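Probable quinone reductase Qor (NADPH:quinone reductase) (Zeta-crystallin homolog protein) (Mycobacterium tuberculosis, PDB 4RVU) binds NADPH and probably passes its electrons to quinone substrates, as expected of a zeta-crystallin-like quinone reductase of the medium-chain dehydrogenase family. Local coordinates at residues Thr215-Val220 with Ser235-Thr241; Ala133-Lys138 with Ile161-Ala166; Ala7-Thr13 with Leu59-Ile63; Phe45-Arg51 with His316-Glu320. One frame throughout, in Å; residues are numbered along the deposited sequence.

Interaction 1. Residues Thr215-Val220 with Ser235-Thr241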
# COMPACT_ATOMS: atom_id res chain seq x y z
N THR A 215 14.86 3.66 -13.65
CA THR A 215 13.55 4.04 -13.09
C THR A 215 12.99 3.01 -12.12
O THR A 215 12.46 3.37 -11.06
CB THR A 215 12.50 4.28 -14.19
OG1 THR A 215 13.00 5.23 -15.14
CG2 THR A 215 11.19 4.80 -13.59
N GLY A 216 13.13 1.74 -12.46
CA GLY A 216 12.45 0.70 -11.71
C GLY A 216 11.08 0.46 -12.32
O GLY A 216 10.67 1.19 -13.23
N VAL A 217 10.38 -0.55 -11.81
CA VAL A 217 9.06 -0.91 -12.33
C VAL A 217 7.90 -0.18 -11.61
O VAL A 217 8.01 0.15 -10.44
CB VAL A 217 8.85 -2.44 -12.30
CG1 VAL A 217 9.77 -3.15 -13.31
CG2 VAL A 217 9.06 -2.99 -10.89
N GLN A 218 6.80 0.07 -12.32
CA GLN A 218 5.65 0.74 -11.72
C GLN A 218 4.96 -0.12 -10.67
O GLN A 218 4.29 0.39 -9.76
CB GLN A 218 4.65 1.20 -12.79
CG GLN A 218 4.98 2.54 -13.42
CD GLN A 218 6.21 2.49 -14.30
OE1 GLN A 218 6.35 1.61 -15.16
NE2 GLN A 218 7.14 3.42 -14.08
N ALA A 219 5.09 -1.44 -10.81
CA ALA A 219 4.51 -2.38 -9.85
C ALA A 219 5.27 -3.70 -9.87
O ALA A 219 5.78 -4.11 -10.91
CB ALA A 219 3.04 -2.60 -10.15
N VAL A 220 5.32 -4.37 -8.72
CA VAL A 220 5.81 -5.74 -8.68
C VAL A 220 4.66 -6.63 -8.25
O VAL A 220 3.99 -6.35 -7.26
CB VAL A 220 6.94 -5.92 -7.65
CG1 VAL A 220 7.31 -7.40 -7.53
CG2 VAL A 220 8.15 -5.08 -8.04
N SER A 235 13.30 -3.04 -6.37
CA SER A 235 13.16 -2.83 -7.80
C SER A 235 12.13 -1.79 -8.23
O SER A 235 11.97 -1.53 -9.42
CB SER A 235 12.85 -4.16 -8.49
OG SER A 235 13.82 -5.13 -8.17
N LEU A 236 11.46 -1.17 -7.26
CA LEU A 236 10.32 -0.29 -7.57
C LEU A 236 10.64 1.14 -8.00
O LEU A 236 11.59 1.76 -7.51
CB LEU A 236 9.39 -0.21 -6.36
CG LEU A 236 8.52 -1.44 -6.15
CD1 LEU A 236 8.03 -1.48 -4.72
CD2 LEU A 236 7.35 -1.41 -7.12
N ALA A 237 9.82 1.66 -8.89
CA ALA A 237 9.88 3.07 -9.25
C ALA A 237 9.35 3.86 -8.06
O ALA A 237 8.68 3.31 -7.18
CB ALA A 237 9.05 3.35 -10.47
N VAL A 238 9.66 5.16 -8.03
CA VAL A 238 9.16 6.03 -6.96
C VAL A 238 7.64 5.96 -6.90
O VAL A 238 6.96 6.08 -7.93
CB VAL A 238 9.63 7.50 -7.16
CG1 VAL A 238 8.95 8.43 -6.14
CG2 VAL A 238 11.14 7.58 -7.04
N ARG A 239 7.11 5.74 -5.69
CA ARG A 239 5.68 5.66 -5.44
C ARG A 239 5.02 4.45 -6.12
O ARG A 239 3.81 4.43 -6.33
CB ARG A 239 4.97 6.96 -5.83
CG ARG A 239 5.32 8.15 -4.89
CD ARG A 239 4.83 9.47 -5.47
NE ARG A 239 3.38 9.45 -5.70
CZ ARG A 239 2.72 10.35 -6.43
NH1 ARG A 239 3.37 11.35 -7.01
NH2 ARG A 239 1.41 10.25 -6.57
N GLY A 240 5.84 3.45 -6.42
CA GLY A 240 5.36 2.24 -7.08
C GLY A 240 4.62 1.34 -6.10
O GLY A 240 4.61 1.59 -4.90
N THR A 241 4.00 0.28 -6.62
CA THR A 241 3.18 -0.59 -5.76
C THR A 241 3.76 -1.99 -5.71
O THR A 241 3.94 -2.63 -6.75
CB THR A 241 1.73 -0.68 -6.27
OG1 THR A 241 1.09 0.59 -6.13
CG2 THR A 241 0.95 -1.74 -5.49
O HOH W 1 11.67 5.89 -10.03

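Interaction 2. Residues Ala133-Lys138 with Ile161-Ala166. With NDP (NADPH dihydro-nicotinamide-adenine-dinucleotide phosphate), chain E.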
# COMPACT_ATOMS: atom_id res chain seq x y z
N ALA A 133 -5.46 -12.57 -11.42
CA ALA A 133 -4.76 -11.69 -12.36
C ALA A 133 -5.59 -10.44 -12.65
O ALA A 133 -5.06 -9.33 -12.71
CB ALA A 133 -4.40 -12.43 -13.65
N HIS A 134 -6.91 -10.62 -12.81
CA HIS A 134 -7.77 -9.48 -13.09
C HIS A 134 -7.69 -8.44 -11.98
O HIS A 134 -7.44 -7.26 -12.25
CB HIS A 134 -9.23 -9.90 -13.26
CG HIS A 134 -10.14 -8.77 -13.64
ND1 HIS A 134 -10.72 -7.93 -12.71
CD2 HIS A 134 -10.55 -8.33 -14.85
CE1 HIS A 134 -11.46 -7.03 -13.33
NE2 HIS A 134 -11.37 -7.25 -14.64
N TYR A 135 -7.90 -8.85 -10.73
CA TYR A 135 -7.92 -7.86 -9.65
C TYR A 135 -6.54 -7.24 -9.45
O TYR A 135 -6.41 -6.06 -9.12
CB TYR A 135 -8.57 -8.41 -8.35
CG TYR A 135 -7.70 -9.22 -7.39
CD1 TYR A 135 -6.65 -8.61 -6.69
CD2 TYR A 135 -7.98 -10.55 -7.12
CE1 TYR A 135 -5.87 -9.32 -5.80
CE2 TYR A 135 -7.21 -11.28 -6.22
CZ TYR A 135 -6.16 -10.65 -5.56
OH TYR A 135 -5.38 -11.34 -4.66
N LEU A 136 -5.50 -8.03 -9.69
CA LEU A 136 -4.13 -7.52 -9.56
C LEU A 136 -3.85 -6.42 -10.59
O LEU A 136 -3.23 -5.41 -10.25
CB LEU A 136 -3.11 -8.66 -9.68
CG LEU A 136 -2.94 -9.59 -8.46
CD1 LEU A 136 -2.03 -10.78 -8.78
CD2 LEU A 136 -2.43 -8.83 -7.23
N LEU A 137 -4.30 -6.63 -11.82
CA LEU A 137 -4.01 -5.71 -12.94
C LEU A 137 -5.02 -4.58 -13.09
O LEU A 137 -4.72 -3.57 -13.72
CB LEU A 137 -3.97 -6.48 -14.26
CG LEU A 137 -2.83 -7.47 -14.42
CD1 LEU A 137 -3.07 -8.33 -15.65
CD2 LEU A 137 -1.52 -6.71 -14.57
N LYS A 138 -6.21 -4.75 -12.55
CA LYS A 138 -7.27 -3.76 -12.75
C LYS A 138 -7.63 -2.98 -11.50
O LYS A 138 -8.18 -1.88 -11.59
CB LYS A 138 -8.54 -4.44 -13.32
CG LYS A 138 -8.38 -5.01 -14.72
CD LYS A 138 -8.44 -3.91 -15.78
CE LYS A 138 -8.27 -4.47 -17.19
NZ LYS A 138 -9.33 -5.41 -17.56
N ILE A 161 -0.86 -15.92 -16.72
CA ILE A 161 -2.04 -15.12 -16.99
C ILE A 161 -1.73 -13.63 -16.83
O ILE A 161 -2.12 -12.81 -17.68
CB ILE A 161 -3.26 -15.53 -16.12
CG1 ILE A 161 -3.65 -16.98 -16.41
CG2 ILE A 161 -4.46 -14.64 -16.43
CD1 ILE A 161 -4.77 -17.53 -15.49
N LEU A 162 -1.01 -13.28 -15.76
CA LEU A 162 -0.57 -11.90 -15.55
C LEU A 162 0.22 -11.39 -16.75
O LEU A 162 0.01 -10.27 -17.24
CB LEU A 162 0.27 -11.76 -14.27
CG LEU A 162 -0.50 -11.72 -12.96
CD1 LEU A 162 0.43 -11.88 -11.77
CD2 LEU A 162 -1.29 -10.41 -12.84
N THR A 163 1.14 -12.23 -17.23
CA THR A 163 2.06 -11.83 -18.29
C THR A 163 1.31 -11.57 -19.59
O THR A 163 1.46 -10.50 -20.19
CB THR A 163 3.14 -12.89 -18.48
OG1 THR A 163 3.89 -12.99 -17.26
CG2 THR A 163 4.08 -12.52 -19.62
N GLN A 164 0.46 -12.51 -19.98
CA GLN A 164 -0.32 -12.34 -21.19
C GLN A 164 -1.23 -11.14 -21.13
O GLN A 164 -1.30 -10.35 -22.08
CB GLN A 164 -1.16 -13.58 -21.46
CG GLN A 164 -0.36 -14.83 -21.74
CD GLN A 164 -1.27 -16.02 -21.96
OE1 GLN A 164 -1.84 -16.18 -23.04
NE2 GLN A 164 -1.44 -16.84 -20.92
N TRP A 165 -1.94 -11.01 -20.01
CA TRP A 165 -2.97 -9.98 -19.88
C TRP A 165 -2.34 -8.60 -19.85
O TRP A 165 -2.78 -7.69 -20.55
CB TRP A 165 -3.81 -10.22 -18.63
CG TRP A 165 -5.22 -9.73 -18.76
CD1 TRP A 165 -5.69 -8.78 -19.64
CD2 TRP A 165 -6.36 -10.18 -18.01
NE1 TRP A 165 -7.04 -8.62 -19.46
CE2 TRP A 165 -7.48 -9.47 -18.48
CE3 TRP A 165 -6.52 -11.12 -16.99
CZ2 TRP A 165 -8.76 -9.67 -17.96
CZ3 TRP A 165 -7.80 -11.32 -16.48
CH2 TRP A 165 -8.90 -10.60 -16.96
N ALA A 166 -1.29 -8.44 -19.04
CA ALA A 166 -0.55 -7.18 -18.99
C ALA A 166 0.03 -6.82 -20.37
O ALA A 166 -0.09 -5.68 -20.81
CB ALA A 166 0.57 -7.24 -17.93
PA NDP E . 2.22 -21.41 -9.32
O1A NDP E . 1.66 -22.22 -10.45
O2A NDP E . 2.76 -20.03 -9.59
O5B NDP E . 3.36 -22.27 -8.58
C5B NDP E . 4.25 -21.65 -7.67
C4B NDP E . 5.50 -21.23 -8.43
O4B NDP E . 6.31 -20.35 -7.66
C3B NDP E . 6.38 -22.42 -8.76
O3B NDP E . 6.01 -23.03 -10.00
C2B NDP E . 7.77 -21.83 -8.81
O2B NDP E . 8.13 -21.52 -10.15
C1B NDP E . 7.68 -20.55 -7.99
N9A NDP E . 8.50 -20.76 -6.77
C8A NDP E . 9.57 -20.04 -6.41
N7A NDP E . 10.11 -20.50 -5.26
C5A NDP E . 9.37 -21.55 -4.86
C6A NDP E . 9.39 -22.50 -3.73
N6A NDP E . 10.33 -22.41 -2.77
N1A NDP E . 8.44 -23.46 -3.70
C2A NDP E . 7.50 -23.56 -4.66
N3A NDP E . 7.43 -22.73 -5.71
C4A NDP E . 8.32 -21.72 -5.87
O3 NDP E . 1.11 -21.32 -8.17
PN NDP E . -0.30 -20.58 -8.42
O1N NDP E . -0.32 -20.02 -9.81
O2N NDP E . -1.39 -21.50 -7.94
O5D NDP E . -0.22 -19.35 -7.39
C5D NDP E . 0.82 -18.38 -7.50
C4D NDP E . 1.02 -17.67 -6.17
O4D NDP E . -0.04 -16.74 -5.96
C3D NDP E . 0.96 -18.65 -5.02
O3D NDP E . 1.92 -18.24 -4.04
C2D NDP E . -0.43 -18.50 -4.44
O2D NDP E . -0.42 -18.75 -3.04
C1D NDP E . -0.75 -17.05 -4.76
N1N NDP E . -2.17 -16.77 -4.97
C2N NDP E . -2.73 -15.75 -4.31
C3N NDP E . -4.06 -15.41 -4.47
C7N NDP E . -4.62 -14.26 -3.69
O7N NDP E . -5.77 -13.92 -3.88
N7N NDP E . -3.83 -13.63 -2.82
C4N NDP E . -4.96 -16.18 -5.42
C5N NDP E . -4.23 -17.26 -6.08
C6N NDP E . -2.88 -17.50 -5.84
P2B NDP E . 9.66 -21.19 -10.53
O1X NDP E . 10.35 -21.05 -9.21
O2X NDP E . 10.11 -22.38 -11.33
O3X NDP E . 9.58 -19.93 -11.34
O HOH W 2 -8.96 -6.80 -20.60

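Interaction 3. Residues Ala7-Thr13 with Leu59-Ile63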
# COMPACT_ATOMS: atom_id res chain seq x y z
N ALA A 7 -13.44 -38.63 -2.83
CA ALA A 7 -13.02 -37.31 -2.38
C ALA A 7 -11.63 -37.40 -1.77
O ALA A 7 -11.17 -38.49 -1.41
CB ALA A 7 -14.01 -36.73 -1.36
N ILE A 8 -10.98 -36.25 -1.64
CA ILE A 8 -9.68 -36.17 -1.01
C ILE A 8 -9.86 -35.46 0.33
O ILE A 8 -10.14 -34.25 0.39
CB ILE A 8 -8.66 -35.42 -1.88
CG1 ILE A 8 -8.47 -36.13 -3.23
CG2 ILE A 8 -7.31 -35.30 -1.17
CD1 ILE A 8 -7.63 -37.42 -3.17
N GLU A 9 -9.74 -36.22 1.41
CA GLU A 9 -10.03 -35.67 2.73
C GLU A 9 -8.76 -35.52 3.54
O GLU A 9 -7.85 -36.35 3.45
CB GLU A 9 -11.01 -36.59 3.45
CG GLU A 9 -11.32 -36.19 4.88
CD GLU A 9 -12.12 -37.25 5.60
OE1 GLU A 9 -11.57 -38.35 5.82
OE2 GLU A 9 -13.29 -36.98 5.94
N VAL A 10 -8.70 -34.46 4.33
CA VAL A 10 -7.61 -34.23 5.26
C VAL A 10 -8.14 -34.44 6.68
O VAL A 10 -9.06 -33.74 7.11
CB VAL A 10 -7.03 -32.82 5.09
CG1 VAL A 10 -5.94 -32.55 6.11
CG2 VAL A 10 -6.48 -32.67 3.68
N THR A 11 -7.59 -35.44 7.37
CA THR A 11 -8.00 -35.79 8.73
C THR A 11 -7.03 -35.17 9.72
O THR A 11 -7.39 -34.78 10.84
CB THR A 11 -8.05 -37.33 8.89
OG1 THR A 11 -9.24 -37.83 8.27
CG2 THR A 11 -8.06 -37.74 10.36
N GLU A 12 -5.78 -35.05 9.29
CA GLU A 12 -4.77 -34.33 10.06
C GLU A 12 -3.95 -33.51 9.07
O GLU A 12 -3.74 -33.94 7.94
CB GLU A 12 -3.88 -35.32 10.83
CG GLU A 12 -2.57 -35.66 10.12
CD GLU A 12 -1.86 -36.86 10.72
OE1 GLU A 12 -2.37 -37.99 10.55
OE2 GLU A 12 -0.79 -36.67 11.36
N THR A 13 -3.51 -32.33 9.49
CA THR A 13 -2.70 -31.48 8.62
C THR A 13 -1.27 -32.00 8.52
O THR A 13 -0.83 -32.79 9.36
CB THR A 13 -2.72 -30.01 9.08
OG1 THR A 13 -2.14 -29.89 10.38
CG2 THR A 13 -4.15 -29.48 9.12
N LEU A 59 -10.95 -29.58 11.23
CA LEU A 59 -10.71 -30.95 10.77
C LEU A 59 -11.88 -31.86 11.11
O LEU A 59 -12.56 -31.66 12.12
CB LEU A 59 -9.43 -31.50 11.41
CG LEU A 59 -8.04 -31.23 10.82
CD1 LEU A 59 -7.87 -29.83 10.30
CD2 LEU A 59 -6.99 -31.53 11.87
N PRO A 60 -12.14 -32.87 10.26
CA PRO A 60 -11.51 -33.06 8.95
C PRO A 60 -12.21 -32.21 7.89
O PRO A 60 -13.28 -31.65 8.15
CB PRO A 60 -11.75 -34.54 8.66
CG PRO A 60 -13.03 -34.84 9.35
CD PRO A 60 -13.00 -34.02 10.62
N PHE A 61 -11.61 -32.10 6.71
CA PHE A 61 -12.26 -31.39 5.61
C PHE A 61 -11.86 -31.99 4.27
O PHE A 61 -10.78 -32.57 4.15
CB PHE A 61 -11.98 -29.88 5.67
CG PHE A 61 -10.52 -29.51 5.55
CD1 PHE A 61 -9.73 -29.36 6.69
CD2 PHE A 61 -9.95 -29.24 4.31
CE1 PHE A 61 -8.40 -29.00 6.59
CE2 PHE A 61 -8.62 -28.88 4.20
CZ PHE A 61 -7.84 -28.76 5.35
N VAL A 62 -12.75 -31.87 3.29
CA VAL A 62 -12.42 -32.18 1.90
C VAL A 62 -11.83 -30.90 1.33
O VAL A 62 -12.43 -29.83 1.46
CB VAL A 62 -13.66 -32.62 1.10
CG1 VAL A 62 -13.32 -32.76 -0.38
CG2 VAL A 62 -14.20 -33.93 1.63
N ILE A 63 -10.65 -30.99 0.73
CA ILE A 63 -9.85 -29.82 0.37
C ILE A 63 -10.19 -29.24 -1.02
O ILE A 63 -10.75 -29.94 -1.87
CB ILE A 63 -8.36 -30.20 0.44
CG1 ILE A 63 -7.44 -28.98 0.36
CG2 ILE A 63 -8.02 -31.22 -0.61
CD1 ILE A 63 -6.08 -29.23 0.94

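Interaction 4. Residues Phe45-Arg51 with His316-Glu320. With NDP (NADPH dihydro-nicotinamide-adenine-dinucleotide phosphate), chain E.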
# COMPACT_ATOMS: atom_id res chain seq x y z
N PHE A 45 -2.04 -23.04 -5.15
CA PHE A 45 -1.01 -23.09 -4.12
C PHE A 45 -1.60 -22.95 -2.72
O PHE A 45 -1.08 -23.53 -1.77
CB PHE A 45 0.09 -22.06 -4.36
CG PHE A 45 1.46 -22.56 -4.02
CD1 PHE A 45 1.89 -22.61 -2.70
CD2 PHE A 45 2.30 -23.02 -5.01
CE1 PHE A 45 3.16 -23.10 -2.38
CE2 PHE A 45 3.55 -23.51 -4.72
CZ PHE A 45 3.99 -23.55 -3.40
N ILE A 46 -2.69 -22.21 -2.61
CA ILE A 46 -3.35 -22.06 -1.31
C ILE A 46 -3.85 -23.38 -0.76
O ILE A 46 -3.96 -23.53 0.46
CB ILE A 46 -4.49 -21.01 -1.35
CG1 ILE A 46 -4.88 -20.57 0.08
CG2 ILE A 46 -5.70 -21.53 -2.07
CD1 ILE A 46 -5.97 -19.52 0.11
N ASP A 47 -4.15 -24.34 -1.64
CA ASP A 47 -4.58 -25.67 -1.19
C ASP A 47 -3.51 -26.27 -0.28
O ASP A 47 -3.82 -26.98 0.68
CB ASP A 47 -4.82 -26.63 -2.38
CG ASP A 47 -5.85 -26.11 -3.38
OD1 ASP A 47 -6.65 -25.21 -3.04
OD2 ASP A 47 -5.89 -26.65 -4.52
N THR A 48 -2.24 -25.99 -0.59
CA THR A 48 -1.13 -26.56 0.18
C THR A 48 -1.05 -25.94 1.58
O THR A 48 -0.58 -26.60 2.51
CB THR A 48 0.23 -26.38 -0.51
OG1 THR A 48 0.65 -25.01 -0.43
CG2 THR A 48 0.17 -26.83 -1.98
N TYR A 49 -1.49 -24.69 1.71
CA TYR A 49 -1.43 -23.99 3.01
C TYR A 49 -2.52 -24.56 3.93
O TYR A 49 -2.31 -24.70 5.13
CB TYR A 49 -1.62 -22.47 2.86
CG TYR A 49 -0.68 -21.73 1.92
CD1 TYR A 49 0.67 -22.06 1.82
CD2 TYR A 49 -1.15 -20.69 1.14
CE1 TYR A 49 1.52 -21.36 0.95
CE2 TYR A 49 -0.33 -19.99 0.27
CZ TYR A 49 1.01 -20.33 0.17
OH TYR A 49 1.81 -19.62 -0.71
N PHE A 50 -3.68 -24.88 3.36
CA PHE A 50 -4.75 -25.53 4.11
C PHE A 50 -4.40 -26.97 4.47
O PHE A 50 -4.73 -27.44 5.56
CB PHE A 50 -6.06 -25.52 3.33
CG PHE A 50 -6.78 -24.21 3.39
CD1 PHE A 50 -6.99 -23.46 2.25
CD2 PHE A 50 -7.24 -23.73 4.61
CE1 PHE A 50 -7.66 -22.25 2.32
CE2 PHE A 50 -7.91 -22.52 4.69
CZ PHE A 50 -8.12 -21.78 3.54
N ARG A 51 -3.76 -27.66 3.53
CA ARG A 51 -3.34 -29.03 3.77
C ARG A 51 -2.31 -29.06 4.90
O ARG A 51 -2.37 -29.92 5.79
CB ARG A 51 -2.75 -29.62 2.50
CG ARG A 51 -2.47 -31.12 2.59
CD ARG A 51 -0.99 -31.37 2.48
NE ARG A 51 -0.45 -30.79 1.26
CZ ARG A 51 0.65 -30.05 1.18
NH1 ARG A 51 1.38 -29.80 2.26
NH2 ARG A 51 1.03 -29.57 0.01
N HIS A 316 0.38 -32.09 -5.40
CA HIS A 316 0.91 -31.22 -4.36
C HIS A 316 2.43 -31.33 -4.25
O HIS A 316 3.12 -30.33 -4.06
CB HIS A 316 0.24 -31.48 -3.01
CG HIS A 316 -1.09 -30.79 -2.86
ND1 HIS A 316 -1.48 -30.20 -1.68
CD2 HIS A 316 -2.10 -30.61 -3.73
CE1 HIS A 316 -2.69 -29.69 -1.83
NE2 HIS A 316 -3.09 -29.93 -3.06
N GLN A 317 2.96 -32.54 -4.39
CA GLN A 317 4.40 -32.73 -4.45
C GLN A 317 5.05 -31.94 -5.58
O GLN A 317 6.02 -31.21 -5.35
CB GLN A 317 4.76 -34.21 -4.61
CG GLN A 317 4.46 -35.05 -3.38
CD GLN A 317 4.83 -36.51 -3.57
OE1 GLN A 317 4.72 -37.06 -4.67
NE2 GLN A 317 5.27 -37.16 -2.50
N ASP A 318 4.55 -32.12 -6.80
CA ASP A 318 5.11 -31.44 -7.97
C ASP A 318 5.01 -29.92 -7.85
O ASP A 318 5.92 -29.19 -8.24
CB ASP A 318 4.41 -31.90 -9.26
CG ASP A 318 4.66 -33.35 -9.58
OD1 ASP A 318 5.58 -33.96 -8.99
OD2 ASP A 318 3.95 -33.88 -10.47
N LEU A 319 3.89 -29.44 -7.30
CA LEU A 319 3.65 -28.01 -7.17
C LEU A 319 4.66 -27.41 -6.20
O LEU A 319 5.32 -26.41 -6.51
CB LEU A 319 2.22 -27.76 -6.70
CG LEU A 319 1.81 -26.31 -6.46
CD1 LEU A 319 2.04 -25.49 -7.72
CD2 LEU A 319 0.35 -26.23 -6.02
N GLU A 320 4.80 -28.04 -5.04
CA GLU A 320 5.73 -27.55 -4.01
C GLU A 320 7.19 -27.69 -4.42
O GLU A 320 8.06 -26.96 -3.92
CB GLU A 320 5.49 -28.28 -2.68
CG GLU A 320 4.14 -27.98 -2.05
CD GLU A 320 3.99 -28.54 -0.65
OE1 GLU A 320 4.75 -29.46 -0.28
OE2 GLU A 320 3.10 -28.06 0.08
PA NDP E . 2.22 -21.41 -9.32
O1A NDP E . 1.66 -22.22 -10.45
O2A NDP E . 2.76 -20.03 -9.59
O5B NDP E . 3.36 -22.27 -8.58
C5B NDP E . 4.25 -21.65 -7.67
C4B NDP E . 5.50 -21.23 -8.43
O4B NDP E . 6.31 -20.35 -7.66
C3B NDP E . 6.38 -22.42 -8.76
O3B NDP E . 6.01 -23.03 -10.00
C2B NDP E . 7.77 -21.83 -8.81
O2B NDP E . 8.13 -21.52 -10.15
C1B NDP E . 7.68 -20.55 -7.99
N9A NDP E . 8.50 -20.76 -6.77
C8A NDP E . 9.57 -20.04 -6.41
N7A NDP E . 10.11 -20.50 -5.26
C5A NDP E . 9.37 -21.55 -4.86
C6A NDP E . 9.39 -22.50 -3.73
N6A NDP E . 10.33 -22.41 -2.77
N1A NDP E . 8.44 -23.46 -3.70
C2A NDP E . 7.50 -23.56 -4.66
N3A NDP E . 7.43 -22.73 -5.71
C4A NDP E . 8.32 -21.72 -5.87
O3 NDP E . 1.11 -21.32 -8.17
PN NDP E . -0.30 -20.58 -8.42
O1N NDP E . -0.32 -20.02 -9.81
O2N NDP E . -1.39 -21.50 -7.94
O5D NDP E . -0.22 -19.35 -7.39
C5D NDP E . 0.82 -18.38 -7.50
C4D NDP E . 1.02 -17.67 -6.17
O4D NDP E . -0.04 -16.74 -5.96
C3D NDP E . 0.96 -18.65 -5.02
O3D NDP E . 1.92 -18.24 -4.04
C2D NDP E . -0.43 -18.50 -4.44
O2D NDP E . -0.42 -18.75 -3.04
C1D NDP E . -0.75 -17.05 -4.76
N1N NDP E . -2.17 -16.77 -4.97
C2N NDP E . -2.73 -15.75 -4.31
C3N NDP E . -4.06 -15.41 -4.47
C7N NDP E . -4.62 -14.26 -3.69
O7N NDP E . -5.77 -13.92 -3.88
N7N NDP E . -3.83 -13.63 -2.82
C4N NDP E . -4.96 -16.18 -5.42
C5N NDP E . -4.23 -17.26 -6.08
C6N NDP E . -2.88 -17.50 -5.84
P2B NDP E . 9.66 -21.19 -10.53
O1X NDP E . 10.35 -21.05 -9.21
O2X NDP E . 10.11 -22.38 -11.33
O3X NDP E . 9.58 -19.93 -11.34
O HOH W 3 3.03 -25.75 1.02

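Interaction 1. Residues Thr215-Val220 with Ser235-Thr241
Four backbone hydrogen bonds join these segments, in two pairs. In the first, Val217 N donates to Ser235 O (3.0 Å) and Ala237 N to Val217 O (2.8 Å), so Val217 bridges Leu236 in parallel; in the second, Thr241 N donates to Gln218 O (3.2 Å) and Val220 N to Thr241 O (3.0 Å), which sets Ala219 beside Thr241. Between the pairs, a type II turn from Ala237 to Gly240 is closed by Gly240 N to Ala237 O (2.9 Å). A water extends the pairing, donating to Thr215 O (2.8 Å) and accepting from Val238 N (2.9 Å). Apolar contact is slight: Leu236 CD2 lies 3.9 Å from Val220 CG2. Gly216 CA sits 3.2 Å from Ser235 O, where a CB would clash. Strands 217-222 and 240-244 are neighbours in the parallel sheet of the Rossmann-type domain, linked through helix 229-234 in a beta-alpha-beta crossover. Because main-chain amides and carbonyls carry the pairing, the register depends little on side-chain chemistry, except where glycine gives the room.

Interaction 2. Residues Ala133-Lys138 with Ile161-Ala166
This is a buried helix-helix packing against the Rossmann-type nucleotide-binding domain: helix 120-140 crosses helix 157-168, which follows strand 148-151. The short axes approach to 9.9 Å at a signed angle of -48°, and no hydrogen bond joins the segments, so the interface rests on side-chain fit. The clearest evidence is a knob into a hole, with Trp165 seated among Ala133, His134, Leu137 and Lys138. Its CB lies 3.6 Å from Leu137 CD1, and its CH2 reaches within 3.5 Å of His134 CD2, at the edge of the imidazole. Where the helix backbones come nearest, small Ala133 admits Leu162: the two CA atoms are 5.3 Å apart, and Ala133 CB touches Leu162 CD2 at 3.8 Å and Ile161 CG2 at 3.6 Å. Leu137 CG also meets Leu162 CD2 (3.7 Å), which extends the apolar seam. Beyond it, Glu289 of helix 280-295 forms a salt bridge with Lys138 and a hydrogen bond with His134 NE2. Tyr135 has no part in the interhelical contact and serves the cofactor instead, its OH donating a 2.7 Å hydrogen bond to the NADPH carboxamide oxygen O7N.

Interaction 3. Residues Ala7-Thr13 with Leu59-Ile63
On one face of the paired strands the side chain of Val10 stands over the flat face of Phe61, with Ile63 beside it: Val10 CB is 4.3 Å from the ring centroid and 15° off its normal, a CH-pi contact, while Val10 CG2 reaches Ile63 CD1 at 4.4 Å. Ile8 continues this side, its CG2 4.2 Å from Ile63 CG2. On the other face, where Glu9 stands opposite Val62, Ala7 CB is small enough to leave room for Val62 CG2 at 4.1 Å. Past the strand ends, Leu59 projects into the bend of 11-13: its CD2 touches Thr11 O (3.4 Å) and its CD1 touches Thr13 CG2 (3.9 Å). Pro60, after a cis peptide bond, lays its CB 4.0 Å from Thr11 CA.

The backbone holds these shapes in antiparallel register. Val10 and Phe61 form a hydrogen-bonded pair, Val10 N to Phe61 O at 2.8 Å and Phe61 N to Val10 O at 3.1 Å; Ile63 N to Ile8 O is weak at 3.3 Å. Strand 61-62 thereby edges a three-stranded sheet in which 5-10 is central and 20-24 lies beyond. With 59-63 inside the GroES-like region, this edge belongs to the catalytic-domain side, not the Rossmann-type domain. Three hydrogen bonds, one weak, set the register; the flanking contacts at Leu59 and Pro60, where no hydrogen bond crosses, are van der Waals in kind.

Interaction 4. Residues Phe45-Arg51 with His316-Glu320
Arg51 carries the polar core of this contact. Its NH2 forms a salt bridge with Glu320 OE2 (2.6 Å, nearly straight at 170°), and NH1 adds a weak bond to the same oxygen at 3.3 Å. The guanidinium also donates to His316 ND1, from NE at 3.2 Å and from NH2 at 3.1 Å, which identifies ND1 as an acceptor. His316 NE2 and Asp47 OD2 both meet the hydroxyl of Tyr100. A water donates to Thr48 OG1 (2.9 Å) and to Glu320 OE2 (2.5 Å), so one carboxylate oxygen serves both the arginine and the water.

Outward from this network, Thr48 CG2 lies over the face of His316, 4.1 Å from its centroid, and Phe45 CD2 packs on Leu319 CG at 3.6 Å. Helices 45-52 and 312-320, whose short axes cross at -112° and approach to 10.3 Å, thus meet beside the NADPH pocket. Phe45 N donates to the cofactor phosphate oxygen O2N (3.3 Å), Tyr49 OH accepts a weak bond from the ribose O2D (3.3 Å), and Leu319 CD1 lies 3.6 Å from O5B. Charge pairing away from the cofactor and apolar packing next to it together join two distant parts of the chain into one wall of the binding site.

Overall arrangement
From the N terminus, interaction 3 closes first, bringing 59-63 back to 7-13 in the small antiparallel sheet. Before it closes, the chain has passed through 45-51, so interactions 3 and 4 cross; they also touch, with Ile63 CD1 3.2 Å from Asp47 O. Interaction 4 shuts only at 316-320 and spans a loop of 264 residues that holds interactions 2 and 1 in series, both in the nucleotide-binding part of the fold. Centres of interactions 1 and 3 are about 41 Å apart, on opposite sides of the chain's centre. Interactions 2 and 4, about 22 Å apart between centres, both reach NADPH, which lies between the nucleotide-binding part and that holding interactions 3 and 4.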